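Local coordinates for uncharacterized protein (Streptococcus mutans, PDB 4R0J) that probably processes CRISPR precursor RNA as a Cas5-family (subtype I-C) endonuclease in bacterial antiviral defence, at residues L141-R144 / E145-G148; A43-G46 / I47-I51; I115-L119 / P120-E124; L5-S8 / R9-Y12. All coordinates share one frame; numbering follows the deposited sequence.

Contact 1 (L141-R144 / E145-G148)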
loop_
_atom_site.group_PDB
_atom_site.type_symbol
_atom_site.label_atom_id
_atom_site.label_comp_id
_atom_site.label_asym_id
_atom_site.label_seq_id
_atom_site.Cartn_x
_atom_site.Cartn_y
_atom_site.Cartn_z
ATOM N N LEU A 141 -0.693 2.205 10.449
ATOM C CA LEU A 141 -1.859 2.117 9.585
ATOM C C LEU A 141 -2.726 3.359 9.735
ATOM O O LEU A 141 -3.936 3.250 9.867
ATOM C CB LEU A 141 -2.675 0.877 9.931
ATOM C CG LEU A 141 -1.917 -0.442 9.840
ATOM C CD1 LEU A 141 -2.808 -1.602 10.269
ATOM C CD2 LEU A 141 -1.383 -0.654 8.437
ATOM N N GLY A 142 -2.107 4.538 9.723
ATOM C CA GLY A 142 -2.864 5.771 9.610
ATOM C C GLY A 142 -2.795 6.752 10.763
ATOM O O GLY A 142 -3.121 7.929 10.585
ATOM N N THR A 143 -2.419 6.273 11.947
ATOM C CA THR A 143 -2.100 7.151 13.065
ATOM C C THR A 143 -0.937 6.546 13.829
ATOM O O THR A 143 -0.577 5.385 13.609
ATOM C CB THR A 143 -3.280 7.349 14.054
ATOM O OG1 THR A 143 -3.344 6.241 14.967
ATOM C CG2 THR A 143 -4.605 7.506 13.321
ATOM N N ARG A 144 -0.363 7.322 14.736
ATOM C CA ARG A 144 0.791 6.851 15.497
ATOM C C ARG A 144 0.381 5.780 16.510
ATOM O O ARG A 144 1.231 5.182 17.174
ATOM C CB ARG A 144 1.513 8.011 16.195
ATOM C CG ARG A 144 0.749 8.640 17.348
ATOM C CD ARG A 144 1.594 9.712 18.035
ATOM N NE ARG A 144 1.833 10.863 17.169
ATOM C CZ ARG A 144 2.968 11.558 17.139
ATOM N NH1 ARG A 144 3.985 11.221 17.925
ATOM N NH2 ARG A 144 3.086 12.592 16.315
ATOM N N GLU A 145 -0.923 5.544 16.623
ATOM C CA GLU A 145 -1.441 4.548 17.559
ATOM C C GLU A 145 -1.955 3.298 16.844
ATOM O O GLU A 145 -2.278 2.298 17.485
ATOM C CB GLU A 145 -2.550 5.145 18.434
ATOM C CG GLU A 145 -2.165 6.434 19.154
ATOM C CD GLU A 145 -1.009 6.253 20.126
ATOM O OE1 GLU A 145 -0.524 5.110 20.279
ATOM O OE2 GLU A 145 -0.584 7.257 20.742
ATOM N N CYS A 146 -2.032 3.360 15.518
ATOM C CA CYS A 146 -2.481 2.221 14.718
ATOM C C CYS A 146 -1.283 1.430 14.208
ATOM O O CYS A 146 -0.833 1.644 13.091
ATOM C CB CYS A 146 -3.314 2.703 13.527
ATOM S SG CYS A 146 -4.906 3.430 13.985
ATOM N N PHE A 147 -0.761 0.517 15.021
ATOM C CA PHE A 147 0.388 -0.268 14.582
ATOM C C PHE A 147 -0.037 -1.418 13.682
ATOM O O PHE A 147 -1.094 -2.013 13.883
ATOM C CB PHE A 147 1.170 -0.812 15.776
ATOM C CG PHE A 147 2.027 0.218 16.449
ATOM C CD1 PHE A 147 3.331 0.437 16.025
ATOM C CD2 PHE A 147 1.525 0.978 17.494
ATOM C CE1 PHE A 147 4.127 1.391 16.647
ATOM C CE2 PHE A 147 2.308 1.932 18.117
ATOM C CZ PHE A 147 3.613 2.138 17.690
ATOM N N GLY A 148 0.801 -1.727 12.702
ATOM C CA GLY A 148 0.571 -2.855 11.824
ATOM C C GLY A 148 1.603 -3.933 12.079
ATOM O O GLY A 148 2.698 -3.664 12.568
#
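Thr-143 OG1 reaches forward over the turn that follows it and accepts the backbone N-H of Glu-145 at 3.0 Å, with a fairly straight approach of 152° at the hydrogen. The N-H of Cys-146 binds mainly to Thr-143 O (3.1 Å) and only weakly to OG1. Thr-143 chi1 (82°) tucks OG1 between the backbone N and the carbonyl carbon, which sets it within reach of the N-H of Glu-145 and, less well, that of Cys-146. Cys-146 SG lies beside the threonine side chain, 4.1 Å from Thr-143 CG2.

The residues from Thr-143 to Cys-146 form a type I beta turn within the connection between strands 139-140 and 147-152 at one border of the large antiparallel sheet. Behind the turn, Leu-141 N donates to Cys-146 O at 2.7 Å and closes the base of the loop. Leu-141 CD1 then lies 3.9 Å from Gly-148 CA. At the exposed corner, Phe-147 CE2 comes within 3.6 Å of Arg-144 O, and the same ring meets Phe-140. Farther out, Tyr-93 of strand 91-95 touches the side chains of Thr-143 and Cys-146, while Leu-141 packs on Ala-20.

Contact 2 (A43-G46 / I47-I51)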
loop_
_atom_site.group_PDB
_atom_site.type_symbol
_atom_site.label_atom_id
_atom_site.label_comp_id
_atom_site.label_asym_id
_atom_site.label_seq_id
_atom_site.Cartn_x
_atom_site.Cartn_y
_atom_site.Cartn_z
ATOM N N ALA A 43 -1.315 4.879 1.221
ATOM C CA ALA A 43 -1.157 4.166 2.486
ATOM C C ALA A 43 -0.300 2.924 2.334
ATOM O O ALA A 43 0.554 2.648 3.183
ATOM C CB ALA A 43 -2.519 3.800 3.077
ATOM N N LEU A 44 -0.541 2.162 1.270
ATOM C CA LEU A 44 0.226 0.947 1.020
ATOM C C LEU A 44 1.689 1.271 0.749
ATOM O O LEU A 44 2.576 0.564 1.200
ATOM C CB LEU A 44 -0.355 0.179 -0.153
ATOM C CG LEU A 44 -1.748 -0.327 0.186
ATOM C CD1 LEU A 44 -2.343 -0.989 -1.040
ATOM C CD2 LEU A 44 -1.661 -1.317 1.352
ATOM N N GLN A 45 1.918 2.335 -0.005
ATOM C CA GLN A 45 3.272 2.811 -0.261
ATOM C C GLN A 45 3.990 3.066 1.053
ATOM O O GLN A 45 5.165 2.733 1.198
ATOM C CB GLN A 45 3.239 4.122 -1.050
ATOM C CG GLN A 45 4.593 4.520 -1.632
ATOM C CD GLN A 45 4.936 3.723 -2.879
ATOM O OE1 GLN A 45 4.085 3.506 -3.735
ATOM N NE2 GLN A 45 6.189 3.289 -2.985
ATOM N N GLY A 46 3.284 3.676 2.003
ATOM C CA GLY A 46 3.887 4.051 3.276
ATOM C C GLY A 46 4.217 2.797 4.052
ATOM O O GLY A 46 5.241 2.715 4.718
ATOM N N ILE A 47 3.339 1.804 3.962
ATOM C CA ILE A 47 3.587 0.536 4.644
ATOM C C ILE A 47 4.798 -0.199 4.075
ATOM O O ILE A 47 5.686 -0.633 4.821
ATOM C CB ILE A 47 2.336 -0.373 4.607
ATOM C CG1 ILE A 47 1.231 0.257 5.459
ATOM C CG2 ILE A 47 2.685 -1.758 5.140
ATOM C CD1 ILE A 47 -0.155 -0.360 5.227
ATOM N N ILE A 48 4.840 -0.343 2.754
ATOM C CA ILE A 48 5.928 -1.063 2.108
ATOM C C ILE A 48 7.257 -0.336 2.290
ATOM O O ILE A 48 8.291 -0.972 2.533
ATOM C CB ILE A 48 5.653 -1.302 0.599
ATOM C CG1 ILE A 48 4.415 -2.184 0.406
ATOM C CG2 ILE A 48 6.891 -1.913 -0.094
ATOM C CD1 ILE A 48 4.403 -3.447 1.250
ATOM N N ASP A 49 7.244 0.988 2.147
ATOM C CA ASP A 49 8.465 1.761 2.372
ATOM C C ASP A 49 8.947 1.583 3.816
ATOM O O ASP A 49 10.150 1.646 4.101
ATOM C CB ASP A 49 8.256 3.252 2.080
ATOM C CG ASP A 49 8.142 3.569 0.598
ATOM O OD1 ASP A 49 8.454 2.704 -0.258
ATOM O OD2 ASP A 49 7.744 4.720 0.287
ATOM N N GLY A 50 8.010 1.392 4.741
ATOM C CA GLY A 50 8.371 1.159 6.135
ATOM C C GLY A 50 9.080 -0.171 6.341
ATOM O O GLY A 50 9.891 -0.331 7.253
ATOM N N ILE A 51 8.779 -1.143 5.482
ATOM C CA ILE A 51 9.443 -2.433 5.532
ATOM C C ILE A 51 10.904 -2.253 5.133
ATOM O O ILE A 51 11.808 -2.720 5.832
ATOM C CB ILE A 51 8.754 -3.448 4.573
ATOM C CG1 ILE A 51 7.343 -3.743 5.079
ATOM C CG2 ILE A 51 9.592 -4.722 4.433
ATOM C CD1 ILE A 51 6.531 -4.712 4.181
#
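Gln-45 and Asp-49, one helical turn apart, bring their polar ends near each other: Gln-45 NE2 stands 3.6 Å from Asp-49 OD1, and the amide and carboxylate planes are turned 59° apart. Gln-45 NE2 and Asp-49 OD1 each have their bond to Asn-59 of strand 57-66, whose backbone O accepts from the glutamine and whose ND2 donates to the aspartate, so one residue takes up a donor and an acceptor from the same helix face. Gln-45 starts with CG anti to its backbone N (chi1 -167°) and then bends at chi2 to turn the amide toward Asp-49.

Four backbone N-H groups are taken up by the i to i+4 ladder of helix 41-51, which lies against the large antiparallel sheet. Ile-48 N to Leu-44 O is the straightest of these four rungs, 2.9 Å long and 171° at the hydrogen. Ile-47 N reaches Ala-43 O at 3.0 Å, and Asp-49 N reaches Gln-45 O at 2.9 Å. Gly-50 N to Gly-46 O is more bent. Near the C-terminal end, Gly-50 and Ile-51 also form backbone hydrogen bonds with Arg-137 and Arg-136.

Beside the ladder, Leu-44 CD2 and Ile-47 CD1 make an apolar pair 4.3 Å apart, and Ile-47 CG1 lies against the carbonyl oxygen of Ala-43 at 3.4 Å. At the N-terminal end, Thr-40 OG1 accepts the N-H of Ala-43.

Contact 3 (I115-L119 / P120-E124)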
loop_
_atom_site.group_PDB
_atom_site.type_symbol
_atom_site.label_atom_id
_atom_site.label_comp_id
_atom_site.label_asym_id
_atom_site.label_seq_id
_atom_site.Cartn_x
_atom_site.Cartn_y
_atom_site.Cartn_z
ATOM N N ILE A 115 23.452 5.478 -8.975
ATOM C CA ILE A 115 23.551 4.361 -9.921
ATOM C C ILE A 115 24.517 3.278 -9.414
ATOM O O ILE A 115 24.323 2.082 -9.680
ATOM C CB ILE A 115 23.956 4.870 -11.324
ATOM C CG1 ILE A 115 23.780 3.780 -12.396
ATOM C CG2 ILE A 115 25.375 5.454 -11.311
ATOM C CD1 ILE A 115 23.968 4.310 -13.794
ATOM N N GLN A 116 25.542 3.706 -8.670
ATOM C CA GLN A 116 26.530 2.785 -8.108
ATOM C C GLN A 116 25.934 1.822 -7.070
ATOM O O GLN A 116 26.537 0.793 -6.755
ATOM C CB GLN A 116 27.721 3.561 -7.507
ATOM C CG GLN A 116 27.364 4.414 -6.307
ATOM C CD GLN A 116 26.615 5.683 -6.679
ATOM O OE1 GLN A 116 26.635 6.115 -7.831
ATOM N NE2 GLN A 116 25.956 6.289 -5.699
ATOM N N ASP A 117 24.752 2.144 -6.549
ATOM C CA ASP A 117 24.100 1.294 -5.552
ATOM C C ASP A 117 23.021 0.392 -6.163
ATOM O O ASP A 117 22.278 -0.282 -5.445
ATOM C CB ASP A 117 23.492 2.146 -4.428
ATOM C CG ASP A 117 23.071 1.315 -3.226
ATOM O OD1 ASP A 117 23.907 0.522 -2.736
ATOM O OD2 ASP A 117 21.908 1.459 -2.768
ATOM N N ARG A 118 22.933 0.369 -7.489
ATOM C CA ARG A 118 21.922 -0.460 -8.152
ATOM C C ARG A 118 22.416 -1.899 -8.232
ATOM O O ARG A 118 22.839 -2.377 -9.280
ATOM C CB ARG A 118 21.595 0.094 -9.536
ATOM C CG ARG A 118 20.903 1.441 -9.482
ATOM C CD ARG A 118 20.672 2.009 -10.865
ATOM N NE ARG A 118 19.925 3.262 -10.807
ATOM C CZ ARG A 118 19.462 3.899 -11.875
ATOM N NH1 ARG A 118 19.657 3.389 -13.086
ATOM N NH2 ARG A 118 18.789 5.033 -11.738
ATOM N N LEU A 119 22.363 -2.571 -7.092
ATOM C CA LEU A 119 22.896 -3.908 -6.921
ATOM C C LEU A 119 21.733 -4.839 -6.606
ATOM O O LEU A 119 21.324 -4.947 -5.448
ATOM C CB LEU A 119 23.876 -3.900 -5.759
ATOM C CG LEU A 119 25.083 -2.980 -5.967
ATOM C CD1 LEU A 119 25.757 -2.630 -4.643
ATOM C CD2 LEU A 119 26.051 -3.621 -6.938
ATOM N N PRO A 120 21.186 -5.506 -7.639
ATOM C CA PRO A 120 19.969 -6.315 -7.488
ATOM C C PRO A 120 20.049 -7.324 -6.339
ATOM O O PRO A 120 19.169 -7.333 -5.481
ATOM C CB PRO A 120 19.875 -7.051 -8.827
ATOM C CG PRO A 120 20.555 -6.160 -9.790
ATOM C CD PRO A 120 21.679 -5.512 -9.028
ATOM N N LYS A 121 21.090 -8.155 -6.326
ATOM C CA LYS A 121 21.233 -9.173 -5.287
ATOM C C LYS A 121 21.203 -8.574 -3.882
ATOM O O LYS A 121 20.540 -9.105 -2.992
ATOM C CB LYS A 121 22.512 -9.987 -5.488
ATOM C CG LYS A 121 22.499 -10.875 -6.723
ATOM C CD LYS A 121 23.781 -11.689 -6.825
ATOM C CE LYS A 121 23.754 -12.630 -8.020
ATOM N NZ LYS A 121 22.620 -13.592 -7.936
ATOM N N LYS A 122 21.926 -7.475 -3.689
ATOM C CA LYS A 122 21.976 -6.791 -2.395
ATOM C C LYS A 122 20.599 -6.359 -1.905
ATOM O O LYS A 122 20.207 -6.668 -0.780
ATOM C CB LYS A 122 22.894 -5.568 -2.471
ATOM C CG LYS A 122 22.757 -4.619 -1.288
ATOM C CD LYS A 122 23.537 -3.336 -1.526
ATOM C CE LYS A 122 23.396 -2.369 -0.360
ATOM N NZ LYS A 122 24.312 -1.203 -0.521
ATOM N N HIS A 123 19.870 -5.632 -2.747
ATOM C CA HIS A 123 18.596 -5.071 -2.337
ATOM C C HIS A 123 17.493 -6.117 -2.222
ATOM O O HIS A 123 16.655 -6.029 -1.326
ATOM C CB HIS A 123 18.186 -3.923 -3.262
ATOM C CG HIS A 123 19.067 -2.722 -3.120
ATOM N ND1 HIS A 123 19.054 -1.925 -1.995
ATOM C CD2 HIS A 123 20.010 -2.200 -3.940
ATOM C CE1 HIS A 123 19.949 -0.960 -2.130
ATOM N NE2 HIS A 123 20.545 -1.107 -3.299
ATOM N N GLU A 124 17.492 -7.104 -3.113
ATOM C CA GLU A 124 16.482 -8.157 -3.034
ATOM C C GLU A 124 16.651 -8.970 -1.750
ATOM O O GLU A 124 15.667 -9.336 -1.108
ATOM C CB GLU A 124 16.509 -9.046 -4.284
ATOM C CG GLU A 124 16.060 -8.311 -5.545
ATOM C CD GLU A 124 15.901 -9.222 -6.755
ATOM O OE1 GLU A 124 14.958 -10.054 -6.762
ATOM O OE2 GLU A 124 16.717 -9.099 -7.702
#
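Asp-117 is joined to Lys-122 by a salt bridge, Lys-122 NZ standing 2.8 Å from Asp-117 OD1 on the syn lone pair of that oxygen. The lysine chain is extended beyond CG and crosses the aspartate at about a right angle. A chi1 of -168° swings the Asp-117 carboxylate away from its own backbone nitrogen and toward the helix.

Among the hydrogen bonds, His-123 NE2 donates to Asp-117 O at 2.9 Å. The acceptor lies in the ring plane, and the bond runs close to the direction of the carbonyl. A weak second bond goes from the same nitrogen to Asp-117 OD2 at 3.0 Å, the carboxylate standing nearly perpendicular to the ring (86°). On the far side of the imidazole, ND1 is bonded to Tyr-52 OH, so both ring nitrogens have partners, which would hold the ring in this orientation. Asp-117 OD2 is also bonded to Thr-56 OG1.

Carbon contacts flank these bonds. Lys-122 CD lies 4.1 Å above one face of the His-123 ring, offset toward its rim, and Lys-122 CB is 3.8 Å from Leu-119 CB. Phe-57 meets the imidazole edge-to-face.

The arrangement is that of a helix start: Leu-119 holds the N-cap position, Pro-120 opens the first turn of helix 120-132, and Leu-119 O accepts His-123 N in a nearly straight bond (3.1 Å).

Contact 4 (L5-S8 / R9-Y12)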
loop_
_atom_site.group_PDB
_atom_site.type_symbol
_atom_site.label_atom_id
_atom_site.label_comp_id
_atom_site.label_asym_id
_atom_site.label_seq_id
_atom_site.Cartn_x
_atom_site.Cartn_y
_atom_site.Cartn_z
ATOM N N LEU A 5 13.443 -2.980 -18.408
ATOM C CA LEU A 5 14.194 -2.329 -17.347
ATOM C C LEU A 5 14.242 -3.266 -16.151
ATOM O O LEU A 5 13.399 -4.159 -16.022
ATOM C CB LEU A 5 13.545 -0.997 -16.965
ATOM C CG LEU A 5 13.581 0.081 -18.052
ATOM C CD1 LEU A 5 13.022 1.394 -17.532
ATOM C CD2 LEU A 5 14.996 0.269 -18.608
ATOM N N TYR A 6 15.240 -3.090 -15.295
ATOM C CA TYR A 6 15.346 -3.915 -14.103
ATOM C C TYR A 6 14.059 -3.866 -13.282
ATOM O O TYR A 6 13.451 -2.812 -13.120
ATOM C CB TYR A 6 16.531 -3.487 -13.214
ATOM C CG TYR A 6 16.476 -4.192 -11.880
ATOM C CD1 TYR A 6 16.947 -5.497 -11.741
ATOM C CD2 TYR A 6 15.905 -3.574 -10.772
ATOM C CE1 TYR A 6 16.857 -6.161 -10.528
ATOM C CE2 TYR A 6 15.814 -4.226 -9.564
ATOM C CZ TYR A 6 16.290 -5.516 -9.445
ATOM O OH TYR A 6 16.197 -6.144 -8.226
ATOM N N ARG A 7 13.663 -5.022 -12.765
ATOM C CA ARG A 7 12.519 -5.141 -11.888
ATOM C C ARG A 7 12.897 -6.251 -10.919
ATOM O O ARG A 7 13.407 -7.293 -11.334
ATOM C CB ARG A 7 11.307 -5.562 -12.728
ATOM C CG ARG A 7 9.953 -5.563 -12.043
ATOM C CD ARG A 7 8.946 -6.211 -12.986
ATOM N NE ARG A 7 7.552 -6.141 -12.532
ATOM C CZ ARG A 7 7.016 -6.961 -11.631
ATOM N NH1 ARG A 7 7.761 -7.899 -11.057
ATOM N NH2 ARG A 7 5.738 -6.831 -11.289
ATOM N N SER A 8 12.665 -6.042 -9.632
ATOM C CA SER A 8 12.894 -7.100 -8.661
ATOM C C SER A 8 11.854 -8.207 -8.840
ATOM O O SER A 8 10.870 -8.056 -9.576
ATOM C CB SER A 8 12.775 -6.554 -7.237
ATOM O OG SER A 8 11.411 -6.353 -6.871
ATOM N N ARG A 9 12.100 -9.321 -8.158
ATOM C CA ARG A 9 11.073 -10.344 -8.072
ATOM C C ARG A 9 9.835 -9.771 -7.377
ATOM O O ARG A 9 9.873 -8.733 -6.723
ATOM C CB ARG A 9 11.585 -11.587 -7.340
ATOM C CG ARG A 9 11.748 -11.420 -5.839
ATOM C CD ARG A 9 12.092 -12.749 -5.191
ATOM N NE ARG A 9 12.201 -12.672 -3.735
ATOM C CZ ARG A 9 11.177 -12.789 -2.891
ATOM N NH1 ARG A 9 9.939 -12.971 -3.344
ATOM N NH2 ARG A 9 11.393 -12.719 -1.584
ATOM N N ASN A 10 8.692 -10.424 -7.591
ATOM C CA ASN A 10 7.509 -10.002 -6.862
ATOM C C ASN A 10 7.719 -10.412 -5.413
ATOM O O ASN A 10 8.216 -11.514 -5.138
ATOM C CB ASN A 10 6.250 -10.681 -7.411
ATOM C CG ASN A 10 5.741 -10.029 -8.680
ATOM O OD1 ASN A 10 5.688 -8.802 -8.784
ATOM N ND2 ASN A 10 5.355 -10.850 -9.653
ATOM N N PHE A 11 7.351 -9.530 -4.497
ATOM C CA PHE A 11 7.369 -9.829 -3.080
ATOM C C PHE A 11 5.946 -9.845 -2.580
ATOM O O PHE A 11 5.082 -9.139 -3.112
ATOM C CB PHE A 11 8.144 -8.757 -2.317
ATOM C CG PHE A 11 9.616 -8.781 -2.582
ATOM C CD1 PHE A 11 10.437 -9.674 -1.916
ATOM C CD2 PHE A 11 10.182 -7.915 -3.503
ATOM C CE1 PHE A 11 11.808 -9.699 -2.160
ATOM C CE2 PHE A 11 11.551 -7.931 -3.747
ATOM C CZ PHE A 11 12.363 -8.830 -3.079
ATOM N N TYR A 12 5.712 -10.630 -1.536
ATOM C CA TYR A 12 4.384 -10.725 -0.948
ATOM C C TYR A 12 4.443 -10.551 0.560
ATOM O O TYR A 12 5.192 -11.250 1.247
ATOM C CB TYR A 12 3.747 -12.073 -1.294
ATOM C CG TYR A 12 3.735 -12.372 -2.778
ATOM C CD1 TYR A 12 4.829 -12.959 -3.392
ATOM C CD2 TYR A 12 2.633 -12.056 -3.566
ATOM C CE1 TYR A 12 4.833 -13.230 -4.743
ATOM C CE2 TYR A 12 2.627 -12.328 -4.928
ATOM C CZ TYR A 12 3.732 -12.907 -5.507
ATOM O OH TYR A 12 3.760 -13.180 -6.848
#
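This is a local contact of side chains along an extended segment, where the N-terminal loop enters strand 11-17, and polar bonds dominate it. Arg-7 grips Asn-10 end-on: NH1 and NH2 both donate to Asn-10 OD1, each at 3.2 Å. The oxygen lies at the edge of the guanidinium, in its plane, while the amide stands almost perpendicular to that plane (88°). The two donors use the oxygen differently, NH2 approaching 18° from the carbonyl plane and NH1 from well above it. Arg-7 spans the distance by running extended from CG to NE, its first torsion (chi1 -172°) already directing the chain away from the backbone nitrogen.

Strand 11-17 lies in the large antiparallel sheet next to strand 97-107. Ser-8 already pairs with that neighbour through a backbone bond to Phe-105, and its OG, which donates to Arg-9 O at 2.8 Å, itself accepts the N-H of Phe-105, so this buried hydroxyl has both a donor and an acceptor partner. The same oxygen meets the edge of the Phe-11 ring, 3.5 Å from CE2.

In the conformer given, one of two, Arg-9 spreads over Phe-11: its CG sits 3.8 Å above one ring face, toward the rim. Helix 120-132 receives both side chains, Arg-9 NH2 of this conformer forming a salt bridge to Glu-128 and Phe-11 packing on Met-127 and Ile-131.

How the contacts relate
From the N terminus, contact 4 comes first and leads the chain into strand 11-17. Contact 2 follows within helix 41-51, contact 3 starts helix 120-132, and contact 1 closes the short loop before strand 147-152. All four are local and follow in series, with none nested or crossing. Contacts 3 and 4 touch: Glu-124 OE2 lies 3.0 Å from Tyr-6 OH, a probable hydrogen bond, and Pro-120 packs on Tyr-6, tying the helix start to the N-terminal segment. Contacts 1 and 2 meet where Leu-141 packs on Ile-47. Contacts 1 and 4, with centres about 27 Å apart, reach neighbouring strands of one sheet.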